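Local coordinates for protein beta-galactosidase (Bacillus circulans subsp. alkalophilus, PDB 3TTY) that hydrolyses beta-galactosides, releasing terminal galactose, and binds galactose in a TIM-barrel pocket, at residues Gly130-Ala133 with Glu134-Asp138; Ile66-Leu69 with Thr70-Asn73; Met25-Asp28 with Met29-Asn33. One frame throughout, in Å; residues are numbered along the deposited sequence.

Contact 1. Residues Gly130-Ala133 with Glu134-Asp138; sequences GKLA and ERYKD
Three successive backbone bonds carry the last turn of this helix: Glu134 N gives to Gly130 O, Arg135 N to Lys131 O and Tyr136 N to Leu132 O. The first is the straightest, with an N-H...O angle of 166°. A water adds to the second, donating both to Lys131 O at 2.7 Å and to Glu134 OE2 at 3.2 Å, and so joins the extended Glu134 side chain to a carbonyl one turn back. The ammonium of Lys131 stays apart from that carboxylate, Lys131 NZ to Glu134 OE2 being 5.3 Å, and makes a cation-pi contact with Tyr57.

Helix 119-135 is the one that leads into strand 142-146 of the TIM barrel, and Tyr136 is the first residue past it to leave helical backbone angles.

Among apolar atoms, Leu132 CD2 meets Tyr136 CE2 at 4.0 Å, the two side chains crossing at a slant. Tyr136 has its CG beside its own backbone N (chi1 -57°), which lays the ring back along the helix until Tyr136 CD2 lies 3.3 Å from Leu132 O. Arg135 CG sits over one ring face, toward the rim, 4.0 Å above its plane. Both polar ends then go to one acid on the neighbouring helix 60-71: Tyr136 OH is hydrogen-bonded to Asp63 and Arg135 NH2 forms a salt bridge with it. Ala133 CB packs in another direction, against Leu240 and Trp243 of helix 215-243.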
ATOM      1  N   GLY A 130     -11.300 -20.855 -36.838  1.00 20.93           N
ATOM      2  CA  GLY A 130     -11.493 -21.467 -38.138  1.00 21.47           C
ATOM      3  C   GLY A 130     -12.684 -22.407 -38.183  1.00 22.28           C
ATOM      4  O   GLY A 130     -13.531 -22.295 -39.056  1.00 21.77           O
ATOM      5  N   LYS A 131     -12.745 -23.341 -37.242  1.00 23.09           N
ATOM      6  CA  LYS A 131     -13.822 -24.323 -37.217  1.00 19.60           C
ATOM      7  C   LYS A 131     -15.182 -23.686 -37.008  1.00 20.47           C
ATOM      8  O   LYS A 131     -16.168 -24.140 -37.575  1.00 26.11           O
ATOM      9  CB  LYS A 131     -13.573 -25.384 -36.143  1.00 20.19           C
ATOM     10  CG  LYS A 131     -12.474 -26.395 -36.496  1.00 24.67           C
ATOM     11  CD  LYS A 131     -12.260 -27.392 -35.365  1.00 20.62           C
ATOM     12  CE  LYS A 131     -11.324 -28.520 -35.785  1.00 19.64           C
ATOM     13  NZ  LYS A 131     -11.884 -29.304 -36.921  1.00 22.39           N
ATOM     14  N   LEU A 132     -15.251 -22.648 -36.185  1.00 17.73           N
ATOM     15  CA  LEU A 132     -16.518 -21.953 -35.972  1.00 16.79           C
ATOM     16  C   LEU A 132     -17.004 -21.297 -37.267  1.00 21.82           C
ATOM     17  O   LEU A 132     -18.180 -21.402 -37.622  1.00 21.53           O
ATOM     18  CB  LEU A 132     -16.396 -20.896 -34.867  1.00 16.06           C
ATOM     19  CG  LEU A 132     -16.311 -21.378 -33.416  1.00 21.22           C
ATOM     20  CD1 LEU A 132     -15.713 -20.304 -32.531  1.00 16.19           C
ATOM     21  CD2 LEU A 132     -17.679 -21.818 -32.886  1.00 18.60           C
ATOM     22  N   ALA A 133     -16.107 -20.602 -37.962  1.00 18.47           N
ATOM     23  CA  ALA A 133     -16.509 -19.879 -39.162  1.00 20.98           C
ATOM     24  C   ALA A 133     -16.876 -20.871 -40.253  1.00 26.74           C
ATOM     25  O   ALA A 133     -17.851 -20.678 -40.979  1.00 31.19           O
ATOM     26  CB  ALA A 133     -15.405 -18.917 -39.635  1.00 21.66           C
ATOM     27  N   GLU A 134     -16.111 -21.947 -40.357  1.00 22.31           N
ATOM     28  CA  GLU A 134     -16.431 -22.987 -41.319  1.00 26.29           C
ATOM     29  C   GLU A 134     -17.804 -23.598 -41.029  1.00 26.32           C
ATOM     30  O   GLU A 134     -18.634 -23.747 -41.930  1.00 22.71           O
ATOM     31  CB  GLU A 134     -15.353 -24.070 -41.328  1.00 24.51           C
ATOM     32  CG  GLU A 134     -15.748 -25.336 -42.101  1.00 31.85           C
ATOM     33  CD  GLU A 134     -14.659 -26.406 -42.071  1.00 40.87           C
ATOM     34  OE1 GLU A 134     -14.312 -26.925 -43.156  1.00 43.03           O
ATOM     35  OE2 GLU A 134     -14.154 -26.730 -40.966  1.00 41.87           O
ATOM     36  N   ARG A 135     -18.045 -23.954 -39.774  1.00 23.44           N
ATOM     37  CA  ARG A 135     -19.298 -24.621 -39.425  1.00 24.38           C
ATOM     38  C   ARG A 135     -20.503 -23.726 -39.707  1.00 24.84           C
ATOM     39  O   ARG A 135     -21.546 -24.203 -40.157  1.00 23.03           O
ATOM     40  CB  ARG A 135     -19.312 -25.064 -37.961  1.00 20.63           C
ATOM     41  CG  ARG A 135     -20.527 -25.903 -37.581  1.00 24.09           C
ATOM     42  CD  ARG A 135     -20.453 -26.353 -36.134  1.00 21.66           C
ATOM     43  NE  ARG A 135     -21.490 -27.323 -35.793  1.00 22.16           N
ATOM     44  CZ  ARG A 135     -21.350 -28.634 -35.946  1.00 21.88           C
ATOM     45  NH1 ARG A 135     -20.224 -29.125 -36.445  1.00 26.11           N
ATOM     46  NH2 ARG A 135     -22.330 -29.457 -35.603  1.00 27.70           N
ATOM     47  N   TYR A 136     -20.364 -22.433 -39.443  1.00 19.27           N
ATOM     48  CA  TYR A 136     -21.507 -21.530 -39.563  1.00 23.12           C
ATOM     49  C   TYR A 136     -21.399 -20.585 -40.750  1.00 21.57           C
ATOM     50  O   TYR A 136     -22.059 -19.551 -40.772  1.00 26.34           O
ATOM     51  CB  TYR A 136     -21.702 -20.736 -38.262  1.00 21.25           C
ATOM     52  CG  TYR A 136     -21.874 -21.626 -37.049  1.00 19.54           C
ATOM     53  CD1 TYR A 136     -22.923 -22.529 -36.979  1.00 21.94           C
ATOM     54  CD2 TYR A 136     -20.986 -21.575 -35.982  1.00 20.81           C
ATOM     55  CE1 TYR A 136     -23.092 -23.359 -35.885  1.00 20.71           C
ATOM     56  CE2 TYR A 136     -21.148 -22.412 -34.872  1.00 16.34           C
ATOM     57  CZ  TYR A 136     -22.201 -23.294 -34.833  1.00 19.52           C
ATOM     58  OH  TYR A 136     -22.382 -24.126 -33.751  1.00 16.59           O
ATOM     59  N   LYS A 137     -20.571 -20.944 -41.730  1.00 20.65           N
ATOM     60  CA  LYS A 137     -20.263 -20.059 -42.859  1.00 27.00           C
ATOM     61  C   LYS A 137     -21.490 -19.656 -43.663  1.00 28.43           C
ATOM     62  O   LYS A 137     -21.487 -18.633 -44.341  1.00 36.26           O
ATOM     63  CB  LYS A 137     -19.243 -20.707 -43.799  1.00 31.10           C
ATOM     64  CG  LYS A 137     -19.748 -21.966 -44.494  1.00 28.83           C
ATOM     65  CD  LYS A 137     -18.680 -22.554 -45.394  1.00 41.36           C
ATOM     66  CE  LYS A 137     -19.127 -23.872 -46.011  1.00 43.16           C
ATOM     67  NZ  LYS A 137     -20.069 -23.676 -47.159  1.00 48.59           N
ATOM     68  N   ASP A 138     -22.542 -20.458 -43.585  1.00 26.95           N
ATOM     69  CA  ASP A 138     -23.741 -20.177 -44.360  1.00 32.29           C
ATOM     70  C   ASP A 138     -24.909 -19.779 -43.491  1.00 31.74           C
ATOM     71  O   ASP A 138     -26.040 -19.689 -43.970  1.00 29.44           O
ATOM     72  CB  ASP A 138     -24.117 -21.390 -45.217  1.00 29.27           C
ATOM     73  CG  ASP A 138     -23.089 -21.669 -46.294  1.00 33.27           C
ATOM     74  OD1 ASP A 138     -22.775 -22.856 -46.524  1.00 37.17           O
ATOM     75  OD2 ASP A 138     -22.580 -20.692 -46.892  1.00 30.17           O
TER
HETATM   76  O   HOH W   1     -16.106 -26.727 -38.418  1.00 25.82           O

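Contact 2. Residues Ile66-Leu69 with Thr70-Asn73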
ATOM      1  N   ILE A  66     -27.999 -21.468 -31.270  1.00 20.39           N
ATOM      2  CA  ILE A  66     -28.114 -20.613 -32.445  1.00 23.36           C
ATOM      3  C   ILE A  66     -29.451 -20.836 -33.166  1.00 26.04           C
ATOM      4  O   ILE A  66     -30.106 -19.885 -33.601  1.00 20.37           O
ATOM      5  CB  ILE A  66     -26.931 -20.835 -33.406  1.00 23.93           C
ATOM      6  CG1 ILE A  66     -25.659 -20.250 -32.798  1.00 21.39           C
ATOM      7  CG2 ILE A  66     -27.200 -20.185 -34.742  1.00 24.27           C
ATOM      8  CD1 ILE A  66     -24.408 -20.642 -33.533  1.00 21.04           C
ATOM      9  N   GLU A  67     -29.857 -22.099 -33.267  1.00 26.77           N
ATOM     10  CA  GLU A  67     -31.121 -22.442 -33.899  1.00 26.84           C
ATOM     11  C   GLU A  67     -32.278 -21.821 -33.129  1.00 24.22           C
ATOM     12  O   GLU A  67     -33.138 -21.172 -33.712  1.00 27.53           O
ATOM     13  CB  GLU A  67     -31.269 -23.964 -34.009  1.00 30.90           C
ATOM     14  CG  GLU A  67     -32.458 -24.435 -34.838  1.00 47.71           C
ATOM     15  CD  GLU A  67     -32.478 -23.841 -36.241  1.00 61.06           C
ATOM     16  OE1 GLU A  67     -31.399 -23.441 -36.748  1.00 62.69           O
ATOM     17  OE2 GLU A  67     -33.581 -23.770 -36.833  1.00 60.23           O
ATOM     18  N   ARG A  68     -32.277 -21.992 -31.812  1.00 21.93           N
ATOM     19  CA  ARG A  68     -33.360 -21.466 -30.992  1.00 23.48           C
ATOM     20  C   ARG A  68     -33.556 -19.961 -31.154  1.00 24.94           C
ATOM     21  O   ARG A  68     -34.685 -19.484 -31.279  1.00 22.07           O
ATOM     22  CB  ARG A  68     -33.159 -21.801 -29.514  1.00 24.87           C
ATOM     23  CG  ARG A  68     -34.350 -21.346 -28.644  1.00 24.48           C
ATOM     24  CD  ARG A  68     -35.627 -22.077 -29.074  1.00 26.83           C
ATOM     25  NE  ARG A  68     -36.842 -21.587 -28.415  1.00 24.03           N
ATOM     26  CZ  ARG A  68     -37.584 -20.572 -28.855  1.00 24.01           C
ATOM     27  NH1 ARG A  68     -37.245 -19.907 -29.958  1.00 20.80           N
ATOM     28  NH2 ARG A  68     -38.672 -20.219 -28.187  1.00 21.97           N
ATOM     29  N   LEU A  69     -32.451 -19.222 -31.127  1.00 21.91           N
ATOM     30  CA  LEU A  69     -32.473 -17.781 -31.320  1.00 23.13           C
ATOM     31  C   LEU A  69     -32.925 -17.404 -32.730  1.00 23.95           C
ATOM     32  O   LEU A  69     -33.653 -16.427 -32.930  1.00 23.95           O
ATOM     33  CB  LEU A  69     -31.081 -17.200 -31.065  1.00 22.30           C
ATOM     34  CG  LEU A  69     -30.596 -17.210 -29.610  1.00 21.63           C
ATOM     35  CD1 LEU A  69     -29.080 -17.065 -29.573  1.00 22.05           C
ATOM     36  CD2 LEU A  69     -31.261 -16.097 -28.822  1.00 17.23           C
ATOM     37  N   THR A  70     -32.469 -18.170 -33.710  1.00 24.09           N
ATOM     38  CA  THR A  70     -32.854 -17.937 -35.092  1.00 24.63           C
ATOM     39  C   THR A  70     -34.377 -18.048 -35.233  1.00 25.04           C
ATOM     40  O   THR A  70     -34.988 -17.305 -35.993  1.00 27.12           O
ATOM     41  CB  THR A  70     -32.139 -18.923 -36.033  1.00 25.51           C
ATOM     42  OG1 THR A  70     -30.733 -18.665 -35.996  1.00 28.00           O
ATOM     43  CG2 THR A  70     -32.630 -18.755 -37.467  1.00 30.04           C
ATOM     44  N   LYS A  71     -34.979 -18.963 -34.477  1.00 23.13           N
ATOM     45  CA  LYS A  71     -36.430 -19.115 -34.454  1.00 26.48           C
ATOM     46  C   LYS A  71     -37.133 -17.816 -34.039  1.00 28.37           C
ATOM     47  O   LYS A  71     -38.198 -17.485 -34.561  1.00 26.37           O
ATOM     48  CB  LYS A  71     -36.823 -20.275 -33.540  1.00 27.78           C
ATOM     49  CG  LYS A  71     -38.128 -20.947 -33.899  1.00 40.50           C
ATOM     50  CD  LYS A  71     -38.198 -22.377 -33.348  1.00 44.49           C
ATOM     51  CE  LYS A  71     -38.144 -22.414 -31.817  1.00 45.93           C
ATOM     52  NZ  LYS A  71     -38.091 -23.814 -31.260  1.00 42.72           N
ATOM     53  N   GLU A  72     -36.526 -17.074 -33.115  1.00 25.08           N
ATOM     54  CA  GLU A  72     -37.056 -15.772 -32.701  1.00 22.39           C
ATOM     55  C   GLU A  72     -36.553 -14.647 -33.591  1.00 24.55           C
ATOM     56  O   GLU A  72     -36.807 -13.481 -33.314  1.00 25.33           O
ATOM     57  CB  GLU A  72     -36.650 -15.458 -31.260  1.00 21.23           C
ATOM     58  CG  GLU A  72     -37.115 -16.478 -30.264  1.00 23.00           C
ATOM     59  CD  GLU A  72     -38.592 -16.721 -30.387  1.00 21.21           C
ATOM     60  OE1 GLU A  72     -39.341 -15.735 -30.513  1.00 29.22           O
ATOM     61  OE2 GLU A  72     -39.004 -17.892 -30.387  1.00 25.29           O
ATOM     62  N   ASN A  73     -35.823 -14.993 -34.646  1.00 26.74           N
ATOM     63  CA  ASN A  73     -35.213 -13.986 -35.517  1.00 30.20           C
ATOM     64  C   ASN A  73     -34.329 -12.997 -34.739  1.00 27.67           C
ATOM     65  O   ASN A  73     -34.213 -11.822 -35.094  1.00 31.76           O
ATOM     66  CB  ASN A  73     -36.272 -13.256 -36.366  1.00 31.62           C
ATOM     67  CG  ASN A  73     -35.652 -12.421 -37.499  1.00 45.43           C
ATOM     68  OD1 ASN A  73     -36.047 -11.273 -37.729  1.00 49.28           O
ATOM     69  ND2 ASN A  73     -34.670 -12.996 -38.203  1.00 36.65           N
TER
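Arg68 and Glu72, one helical turn apart, form the salt bridge of this contact. Arg68 NH1 reaches Glu72 OE2 at 2.7 Å with an N-H...O angle of 163°, and the oxygen lies in the guanidinium plane, offering its anti lone pair. Arg68 NH2 adds a weak second bond to the same Glu72 OE2, at 3.2 Å. The carboxylate is not coplanar with the guanidinium: the two planes are 59° apart. Arg68 gets there by starting with CG opposite the backbone N (chi1 -176°) and then bending at chi2, which swings the group forward along the helix.

Thr70 supplies the next polar grip. Its OG1 donates to Ile66 O at 2.8 Å from above the carbonyl plane, while Thr70 N gives to the same oxygen at 2.9 Å from the opposite face. OG1 stands beside its own backbone N and is turned back toward that carbonyl. Beyond it Lys71 N binds Glu67 O, and the chain closes in a Schellman motif, Asn73 having positive phi and giving its N to Thr70 O.

Outward from these bonds, the Lys71 chain folds at chi3 and lays CE over one face of the Arg68 guanidinium, toward the rim, 3.1 Å above the plane. Leu69, by contrast, points into the barrel wall, against Ala40, Val42 and Leu76 of strands 39-42 and 75-79.

Lys71 NZ is 3.8 Å from Arg68 NE, so two like charges share one patch; the carboxylates of Glu72 and of Glu26 on helix 22-35, both on Arg68, probably offset the repulsion, and a guanidinium with acids at two edges is likely to be held against rotation.

Contact 3. Residues Met25-Asp28 with Met29-Asn33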
ATOM      1  N   MET A  25     -34.103 -21.178 -21.182  1.00 18.59           N
ATOM      2  CA  MET A  25     -33.974 -20.612 -22.507  1.00 19.54           C
ATOM      3  C   MET A  25     -35.334 -20.219 -23.094  1.00 24.59           C
ATOM      4  O   MET A  25     -35.438 -19.197 -23.783  1.00 24.79           O
ATOM      5  CB  MET A  25     -33.239 -21.591 -23.412  1.00 15.36           C
ATOM      6  CG  MET A  25     -32.684 -20.950 -24.640  1.00 28.44           C
ATOM      7  SD  MET A  25     -31.265 -21.835 -25.306  1.00 32.20           S
ATOM      8  CE  MET A  25     -30.906 -20.701 -26.626  1.00 26.08           C
ATOM      9  N   GLU A  26     -36.375 -21.009 -22.816  1.00 22.12           N
ATOM     10  CA  GLU A  26     -37.724 -20.631 -23.239  1.00 21.95           C
ATOM     11  C   GLU A  26     -38.177 -19.333 -22.563  1.00 22.53           C
ATOM     12  O   GLU A  26     -38.770 -18.465 -23.199  1.00 23.50           O
ATOM     13  CB  GLU A  26     -38.736 -21.754 -22.980  1.00 23.96           C
ATOM     14  CG  GLU A  26     -38.556 -22.972 -23.872  1.00 23.90           C
ATOM     15  CD  GLU A  26     -38.582 -22.625 -25.355  1.00 27.98           C
ATOM     16  OE1 GLU A  26     -37.618 -22.983 -26.072  1.00 25.13           O
ATOM     17  OE2 GLU A  26     -39.568 -21.996 -25.800  1.00 24.92           O
ATOM     18  N   GLU A  27     -37.889 -19.195 -21.274  1.00 23.73           N
ATOM     19  CA  GLU A  27     -38.177 -17.946 -20.580  1.00 20.71           C
ATOM     20  C   GLU A  27     -37.341 -16.787 -21.134  1.00 21.62           C
ATOM     21  O   GLU A  27     -37.835 -15.670 -21.244  1.00 23.53           O
ATOM     22  CB  GLU A  27     -37.971 -18.093 -19.072  1.00 21.50           C
ATOM     23  CG  GLU A  27     -39.136 -18.750 -18.362  1.00 24.79           C
ATOM     24  CD  GLU A  27     -40.456 -18.062 -18.679  1.00 26.40           C
ATOM     25  OE1 GLU A  27     -41.254 -18.648 -19.444  1.00 30.69           O
ATOM     26  OE2 GLU A  27     -40.689 -16.940 -18.176  1.00 21.55           O
ATOM     27  N   ASP A  28     -36.082 -17.044 -21.481  1.00 16.68           N
ATOM     28  CA  ASP A  28     -35.246 -15.995 -22.073  1.00 23.52           C
ATOM     29  C   ASP A  28     -35.891 -15.441 -23.340  1.00 19.67           C
ATOM     30  O   ASP A  28     -36.064 -14.236 -23.464  1.00 19.85           O
ATOM     31  CB  ASP A  28     -33.830 -16.496 -22.403  1.00 19.32           C
ATOM     32  CG  ASP A  28     -33.070 -16.977 -21.185  1.00 20.32           C
ATOM     33  OD1 ASP A  28     -33.340 -16.500 -20.063  1.00 18.61           O
ATOM     34  OD2 ASP A  28     -32.188 -17.837 -21.362  1.00 19.25           O
ATOM     35  N   MET A  29     -36.231 -16.323 -24.283  1.00 20.03           N
ATOM     36  CA  MET A  29     -36.834 -15.895 -25.548  1.00 17.92           C
ATOM     37  C   MET A  29     -38.080 -15.064 -25.282  1.00 20.75           C
ATOM     38  O   MET A  29     -38.275 -14.011 -25.895  1.00 18.62           O
ATOM     39  CB  MET A  29     -37.208 -17.090 -26.441  1.00 19.03           C
ATOM     40  CG  MET A  29     -36.047 -17.968 -26.905  1.00 19.64           C
ATOM     41  SD  MET A  29     -34.656 -17.038 -27.604  1.00 21.84           S
ATOM     42  CE  MET A  29     -33.531 -17.072 -26.208  1.00 17.76           C
ATOM     43  N   ARG A  30     -38.926 -15.551 -24.372  1.00 19.91           N
ATOM     44  CA  ARG A  30     -40.174 -14.871 -24.058  1.00 23.62           C
ATOM     45  C   ARG A  30     -39.887 -13.459 -23.543  1.00 21.42           C
ATOM     46  O   ARG A  30     -40.474 -12.492 -24.018  1.00 20.82           O
ATOM     47  CB  ARG A  30     -41.018 -15.671 -23.046  1.00 22.10           C
ATOM     48  CG  ARG A  30     -42.349 -15.001 -22.692  1.00 22.88           C
ATOM     49  CD  ARG A  30     -43.143 -15.746 -21.600  1.00 23.00           C
ATOM     50  NE  ARG A  30     -42.497 -15.628 -20.292  1.00 26.15           N
ATOM     51  CZ  ARG A  30     -42.580 -14.554 -19.512  1.00 21.52           C
ATOM     52  NH1 ARG A  30     -43.284 -13.496 -19.901  1.00 22.42           N
ATOM     53  NH2 ARG A  30     -41.951 -14.533 -18.348  1.00 18.10           N
ATOM     54  N   MET A  31     -38.976 -13.348 -22.582  1.00 19.62           N
ATOM     55  CA  MET A  31     -38.622 -12.041 -22.019  1.00 23.21           C
ATOM     56  C   MET A  31     -37.850 -11.136 -22.999  1.00 22.18           C
ATOM     57  O   MET A  31     -38.048  -9.918 -23.004  1.00 20.59           O
ATOM     58  CB  MET A  31     -37.906 -12.191 -20.666  1.00 22.12           C
ATOM     59  CG  MET A  31     -38.872 -12.565 -19.517  1.00 22.81           C
ATOM     60  SD  MET A  31     -38.196 -12.847 -17.857  1.00 19.94           S
ATOM     61  CE  MET A  31     -37.759 -14.574 -17.948  1.00 22.21           C
ATOM     62  N   PHE A  32     -36.997 -11.727 -23.839  1.00 21.04           N
ATOM     63  CA  PHE A  32     -36.267 -10.949 -24.849  1.00 23.98           C
ATOM     64  C   PHE A  32     -37.264 -10.282 -25.804  1.00 25.30           C
ATOM     65  O   PHE A  32     -37.081  -9.135 -26.201  1.00 25.20           O
ATOM     66  CB  PHE A  32     -35.248 -11.806 -25.630  1.00 21.62           C
ATOM     67  CG  PHE A  32     -34.086 -12.322 -24.786  1.00 19.08           C
ATOM     68  CD1 PHE A  32     -33.881 -11.860 -23.495  1.00 17.91           C
ATOM     69  CD2 PHE A  32     -33.207 -13.272 -25.297  1.00 16.79           C
ATOM     70  CE1 PHE A  32     -32.823 -12.339 -22.722  1.00 20.96           C
ATOM     71  CE2 PHE A  32     -32.147 -13.753 -24.532  1.00 18.13           C
ATOM     72  CZ  PHE A  32     -31.953 -13.284 -23.244  1.00 18.62           C
ATOM     73  N   ASN A  33     -38.323 -10.999 -26.167  1.00 21.41           N
ATOM     74  CA  ASN A  33     -39.344 -10.414 -27.027  1.00 24.66           C
ATOM     75  C   ASN A  33     -40.106  -9.284 -26.334  1.00 21.99           C
ATOM     76  O   ASN A  33     -40.352  -8.247 -26.934  1.00 21.97           O
ATOM     77  CB  ASN A  33     -40.294 -11.492 -27.568  1.00 29.94           C
ATOM     78  CG  ASN A  33     -39.616 -12.399 -28.599  1.00 37.25           C
ATOM     79  OD1 ASN A  33     -38.926 -11.923 -29.510  1.00 37.56           O
ATOM     80  ND2 ASN A  33     -39.799 -13.713 -28.447  1.00 38.23           N
TER
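Met25 starts the run: its carbonyl O accepts from Met29 N at 3.0 Å, nearly straight at 171°, and its CG lies 4.3 Å from Met29 CE. Met29 CG, beside its own backbone N, lies 3.4 Å from Met25 O, and the bends at chi2 and chi3 bring CE back toward Met25 O and Asp28 CB. Glu26 contributes its carbonyl to Arg30 N; its carboxylate goes to Arg68 of helix 60-71.

Glu27 forms the salt bridge that joins the two segments. It runs alongside Arg30, both pointing the same way, and Arg30 takes it side-on with two nitrogens on one oxygen: Arg30 NH2 to Glu27 OE2 at 2.7 Å on the syn lone pair, and NE to OE2 at 3.1 Å. A weak bond from NE to OE1 adds to these. Nearer the backbone, Glu27 CB touches Met31 CE at 3.7 Å.

Asp28 comes last. Its O takes the N-H of Phe32 at 2.7 Å and also stands over one ring face, while CB makes a CH-pi contact over the ring, 4.1 Å from the centroid. Phe32 owes this to chi1 of -66°, which folds the ring back over the preceding turn. The carboxylate turns to Tyr15, just past strand 10-14, and to Arg348, past strand 339-344, tying this helix of the first beta-alpha-beta unit to where the first and last TIM-barrel strands meet.

A leucine in place of Arg30 would probably leave Glu27 and also Glu368, the partner of NH1, without their positive mate. Arg30, set between two acids, is likely to neutralise charge at the partly exposed side, whereas the buried Asp28 probably needs Arg348 to balance its own.

In the fold
From the N terminus, contact 3 comes first, on helix 22-35 between barrel strands 10-14 and 39-42; contact 2 follows at the end of helix 60-71, just before strand 75-79, and contact 1 at the end of helix 119-135, before strand 142-146. They run in series, neither nested nor crossed, and each closes only a local turn. Contacts 2 and 3 touch, their centres about 11 Å apart, through Leu69 on Met29 and a probable hydrogen bond of Glu72 with Asn33. Contact 1 reaches contact 2 where Tyr136 packs on Ile66, but not contact 3. Helix 60-71 thus lies between the other two on the outer wall of the barrel.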